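Local coordinates for protein 2-methyl-aconitate isomerase (Shewanella oneidensis, PDB 5K87) that catalyses the cis-trans isomerisation of 2-methyl-aconitate by base-catalysed proton abstraction, a step in propionate breakdown through the 2-methylcitrate cycle, at residues R51-P56 with S74-L79. The protein carries 1 engineered substitution. Numbering follows the deposited sequence. Where two conformers were deposited one is given.
Sequences RVIGSP and SETVIL. Engineered in segment 74-79: Glu75 (natural residue Lys).
Ile53 lays its CD1 methyl over one face of the Glu75–Thr76 peptide group, out past the oxygen, with CD1 3.8 Å from Glu75 O. The Glu75 side chain leaves on the opposite face, and strands 24-30 and 89-96 flank the peptide at its edges. On the same face as CD1 stands the methyl of Thr76, its CG2 3.6 Å from Ile53 CG1 and 4.0 Å from Ile53 CD1; these two side chains cross obliquely. The other branch of Ile53 goes to Ser74, where CG2 meets OG at 3.4 Å. Chi1 of -72° sets CG1 beside the backbone N and leaves CG2 anti to it, which splits the isoleucine between Thr76 and Ser74. An alanine here would probably open a gap beside the methyl of Thr76 and take the hydrocarbon lid off the Glu75 carbonyl.

The helix that ends at Ile53 packs against one side of strand 75-81 in this DAP epimerase-like fold, while Val77 and Leu79 face helix 113-122 on the other side. Gly54, with phi of 104°, is the C-prime residue of the Schellman motif closing the first helix.

No hydrogen bond joins 51-56 to 74-79 directly; the buried hydroxyls have other partners. Ser74 OG donates to Val96 O, Ser55 OG to Ser97 O, and Gln62 NE2 bonds to both serine oxygens, linking the two segments indirectly. Thr76 OG1, in turn, is hydrogen-bonded to Gly94 O.

Ser74 and position 75 belong to the substrate-binding site. Glu75, an engineered replacement for lysine, has its side chain about 4 Å from that of Cys109, the inferred proton donor/acceptor, and about 3 Å from a bound malonate (nearest atoms).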
loop_
_atom_site.group_PDB
_atom_site.type_symbol
_atom_site.label_atom_id
_atom_site.label_comp_id
_atom_site.label_asym_id
_atom_site.label_seq_id
_atom_site.Cartn_x
_atom_site.Cartn_y
_atom_site.Cartn_z
ATOM N N ARG A 51 -15.484 1.900 2.441
ATOM C CA ARG A 51 -15.411 0.471 2.209
ATOM C C ARG A 51 -14.584 0.141 0.971
ATOM O O ARG A 51 -13.871 -0.854 0.953
ATOM C CB ARG A 51 -16.819 -0.108 2.094
ATOM C CG ARG A 51 -16.870 -1.607 2.234
ATOM C CD ARG A 51 -16.365 -2.062 3.598
ATOM N NE ARG A 51 -16.212 -3.508 3.614
ATOM C CZ ARG A 51 -15.151 -4.143 3.134
ATOM N NH1 ARG A 51 -14.135 -3.449 2.619
ATOM N NH2 ARG A 51 -15.094 -5.461 3.188
ATOM N N VAL A 52 -14.676 0.973 -0.063
ATOM C CA VAL A 52 -13.845 0.753 -1.252
ATOM C C VAL A 52 -12.360 0.786 -0.873
ATOM O O VAL A 52 -11.571 -0.050 -1.305
ATOM C CB VAL A 52 -14.131 1.788 -2.356
ATOM C CG1 VAL A 52 -13.069 1.724 -3.450
ATOM C CG2 VAL A 52 -15.530 1.573 -2.941
ATOM N N ILE A 53 -11.986 1.763 -0.051
ATOM C CA ILE A 53 -10.595 1.966 0.332
ATOM C C ILE A 53 -10.107 0.962 1.394
ATOM O O ILE A 53 -8.925 0.637 1.442
ATOM C CB ILE A 53 -10.408 3.437 0.773
ATOM C CG1 ILE A 53 -10.477 4.368 -0.437
ATOM C CG2 ILE A 53 -9.130 3.642 1.570
ATOM C CD1 ILE A 53 -9.298 4.222 -1.409
ATOM N N GLY A 54 -11.021 0.481 2.238
ATOM C CA GLY A 54 -10.687 -0.500 3.262
ATOM C C GLY A 54 -10.599 0.096 4.659
ATOM O O GLY A 54 -9.892 -0.437 5.521
ATOM N N SER A 55 -11.327 1.184 4.889
ATOM C CA SER A 55 -11.335 1.914 6.157
ATOM C C SER A 55 -12.703 1.846 6.821
ATOM O O SER A 55 -13.698 1.577 6.158
ATOM C CB SER A 55 -10.999 3.381 5.893
ATOM O OG SER A 55 -9.644 3.535 5.544
ATOM N N PRO A 56 -12.763 2.099 8.142
ATOM C CA PRO A 56 -11.633 2.294 9.053
ATOM C C PRO A 56 -10.944 0.971 9.316
ATOM O O PRO A 56 -11.604 -0.070 9.368
ATOM C CB PRO A 56 -12.306 2.809 10.331
ATOM C CG PRO A 56 -13.644 2.199 10.316
ATOM C CD PRO A 56 -14.054 2.126 8.855
ATOM N N SER A 74 -4.680 6.688 0.064
ATOM C CA SER A 74 -5.986 6.476 0.685
ATOM C C SER A 74 -6.873 7.627 0.229
ATOM O O SER A 74 -7.256 8.502 1.006
ATOM C CB SER A 74 -5.849 6.409 2.210
ATOM O OG SER A 74 -7.055 5.967 2.837
ATOM N N GLU A 75 -7.162 7.616 -1.074
ATOM C CA GLU A 75 -7.645 8.782 -1.806
ATOM C C GLU A 75 -8.756 8.395 -2.761
ATOM O O GLU A 75 -8.660 7.375 -3.463
ATOM C CB GLU A 75 -6.502 9.446 -2.594
ATOM C CG GLU A 75 -5.409 10.010 -1.697
ATOM C CD GLU A 75 -4.451 10.959 -2.387
ATOM O OE1 GLU A 75 -4.442 11.065 -3.624
ATOM O OE2 GLU A 75 -3.686 11.631 -1.668
ATOM N N THR A 76 -9.793 9.228 -2.803
ATOM C CA THR A 76 -10.905 9.037 -3.717
ATOM C C THR A 76 -11.247 10.331 -4.430
ATOM O O THR A 76 -11.019 11.430 -3.905
ATOM C CB THR A 76 -12.151 8.515 -2.983
ATOM O OG1 THR A 76 -12.557 9.461 -1.980
ATOM C CG2 THR A 76 -11.858 7.154 -2.339
ATOM N N VAL A 77 -11.798 10.190 -5.630
ATOM C CA VAL A 77 -12.123 11.330 -6.475
ATOM C C VAL A 77 -13.469 11.082 -7.139
ATOM O O VAL A 77 -13.721 9.988 -7.661
ATOM C CB VAL A 77 -11.051 11.515 -7.572
ATOM C CG1 VAL A 77 -11.467 12.577 -8.576
ATOM C CG2 VAL A 77 -9.695 11.850 -6.960
ATOM N N ILE A 78 -14.342 12.088 -7.104
ATOM C CA ILE A 78 -15.610 12.031 -7.822
ATOM C C ILE A 78 -15.663 13.181 -8.817
ATOM O O ILE A 78 -15.498 14.345 -8.439
ATOM C CB ILE A 78 -16.810 12.115 -6.860
ATOM C CG1 ILE A 78 -16.815 10.910 -5.916
ATOM C CG2 ILE A 78 -18.131 12.193 -7.635
ATOM C CD1 ILE A 78 -17.792 11.045 -4.765
ATOM N N LEU A 79 -15.876 12.840 -10.083
ATOM C CA LEU A 79 -15.919 13.826 -11.153
ATOM C C LEU A 79 -17.289 13.851 -11.806
ATOM O O LEU A 79 -17.955 12.816 -11.901
ATOM C CB LEU A 79 -14.862 13.502 -12.209
ATOM C CG LEU A 79 -13.433 13.406 -11.660
ATOM C CD1 LEU A 79 -12.403 13.141 -12.743
ATOM C CD2 LEU A 79 -13.059 14.665 -10.900
#